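Local coordinates for protein soluble lytic murein transglycosylase (Escherichia coli, PDB 1QSA) that cleaves the glycosidic bonds between N-acetylmuramic acid and N-acetylglucosamine in peptidoglycan, leaving a 1,6-anhydro bond on the muramic acid residue, at residues M51-P54 with A55-T59. Residues are numbered along the deposited sequence; the frame is centred on the assembly and turned at random.
With SO4 (sulfate ion), chain I.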
loop_
_atom_site.group_PDB
_atom_site.type_symbol
_atom_site.label_atom_id
_atom_site.label_comp_id
_atom_site.label_asym_id
_atom_site.label_seq_id
_atom_site.Cartn_x
_atom_site.Cartn_y
_atom_site.Cartn_z
ATOM N N MET A 51 -26.459 20.003 -9.497
ATOM C CA MET A 51 -27.860 19.605 -9.297
ATOM C C MET A 51 -28.829 20.186 -10.330
ATOM O O MET A 51 -29.934 19.677 -10.495
ATOM C CB MET A 51 -28.325 19.955 -7.883
ATOM C CG MET A 51 -27.672 19.119 -6.794
ATOM S SD MET A 51 -28.366 19.501 -5.159
ATOM C CE MET A 51 -28.108 17.969 -4.322
ATOM N N ASN A 52 -28.399 21.224 -11.045
ATOM C CA ASN A 52 -29.243 21.868 -12.048
ATOM C C ASN A 52 -28.699 21.754 -13.468
ATOM O O ASN A 52 -29.231 22.364 -14.398
ATOM C CB ASN A 52 -29.433 23.336 -11.667
ATOM C CG ASN A 52 -30.185 23.492 -10.363
ATOM O OD1 ASN A 52 -31.264 22.926 -10.192
ATOM N ND2 ASN A 52 -29.615 24.234 -9.435
ATOM N N GLN A 53 -27.651 20.961 -13.644
ATOM C CA GLN A 53 -27.065 20.809 -14.965
ATOM C C GLN A 53 -27.782 19.823 -15.876
ATOM O O GLN A 53 -28.138 18.718 -15.453
ATOM C CB GLN A 53 -25.603 20.355 -14.862
ATOM C CG GLN A 53 -24.670 21.345 -14.230
ATOM C CD GLN A 53 -24.378 22.529 -15.122
ATOM O OE1 GLN A 53 -24.806 22.577 -16.283
ATOM N NE2 GLN A 53 -23.651 23.501 -14.584
ATOM N N PRO A 54 -28.056 20.228 -17.131
ATOM C CA PRO A 54 -28.716 19.284 -18.034
ATOM C C PRO A 54 -27.640 18.284 -18.494
ATOM O O PRO A 54 -26.463 18.639 -18.611
ATOM C CB PRO A 54 -29.202 20.174 -19.186
ATOM C CG PRO A 54 -28.264 21.340 -19.167
ATOM C CD PRO A 54 -28.035 21.593 -17.695
ATOM N N ALA A 55 -28.039 17.043 -18.750
ATOM C CA ALA A 55 -27.101 16.009 -19.160
ATOM C C ALA A 55 -26.260 16.386 -20.380
ATOM O O ALA A 55 -25.094 16.015 -20.472
ATOM C CB ALA A 55 -27.844 14.688 -19.409
ATOM N N VAL A 56 -26.848 17.126 -21.318
ATOM C CA VAL A 56 -26.134 17.516 -22.527
ATOM C C VAL A 56 -24.873 18.342 -22.228
ATOM O O VAL A 56 -23.845 18.165 -22.879
ATOM C CB VAL A 56 -27.075 18.246 -23.510
ATOM C CG1 VAL A 56 -27.350 19.677 -23.021
ATOM C CG2 VAL A 56 -26.507 18.172 -24.955
ATOM N N THR A 57 -24.935 19.190 -21.209
ATOM C CA THR A 57 -23.784 20.005 -20.842
ATOM C C THR A 57 -22.656 19.106 -20.344
ATOM O O THR A 57 -21.491 19.275 -20.716
ATOM C CB THR A 57 -24.166 21.032 -19.756
ATOM O OG1 THR A 57 -25.113 21.955 -20.300
ATOM C CG2 THR A 57 -22.942 21.792 -19.257
ATOM N N VAL A 58 -23.019 18.116 -19.537
ATOM C CA VAL A 58 -22.033 17.194 -18.977
ATOM C C VAL A 58 -21.437 16.307 -20.059
ATOM O O VAL A 58 -20.219 16.129 -20.130
ATOM C CB VAL A 58 -22.651 16.344 -17.835
ATOM C CG1 VAL A 58 -21.597 15.406 -17.237
ATOM C CG2 VAL A 58 -23.197 17.279 -16.742
ATOM N N THR A 59 -22.303 15.736 -20.894
ATOM C CA THR A 59 -21.876 14.894 -22.005
ATOM C C THR A 59 -20.900 15.657 -22.914
ATOM O O THR A 59 -19.862 15.117 -23.297
ATOM C CB THR A 59 -23.102 14.439 -22.833
ATOM O OG1 THR A 59 -23.915 13.590 -22.017
ATOM C CG2 THR A 59 -22.682 13.681 -24.095
HETATM S S SO4 I . -31.662 16.941 -17.941
HETATM O O1 SO4 I . -30.457 16.150 -17.635
HETATM O O2 SO4 I . -32.865 16.119 -17.717
HETATM O O3 SO4 I . -31.711 18.119 -17.053
HETATM O O4 SO4 I . -31.621 17.381 -19.347
HETATM O O HOH W 1 -25.523 24.168 -18.526
#
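The side chain of T57 points back from the first turn of helix 55-64 toward P54 and Q53, its two branches meeting different partners. OG1 stands off one face of the proline ring at its CG corner, 3.4 Å from P54 CG, while the methyl CG2 approaches the amide OE1 of Q53 at 3.6 Å. That split follows from chi1 (-65°), which sets OG1 beside the T57 backbone N and CG2 anti to it. The Q53 chain bends at chi2 (-72°), turning OE1 toward the methyl side of T57, the two side chains crossing at a slant; one water joins them, donating to Q53 OE1 and hydrogen-bonded to T57 OG1 (2.9 Å). P54 is the N-cap residue, and its carbonyl O takes a weak hydrogen bond from T57 N (3.1 Å, 135°). P54 cannot cap with its side chain; at this helix start a sulfate, probably from the crystallisation liquor, accepts the N-H of A55 through O1 at 2.8 Å. This surface turn links helices 38-48 and 55-64 in the alpha-superhelix. Q53 NE2 bonds back to I46 O, R85 NH2 holds Q53 O, and V58 packs inward on F78 of helix 69-84 and F94 of helix 88-94.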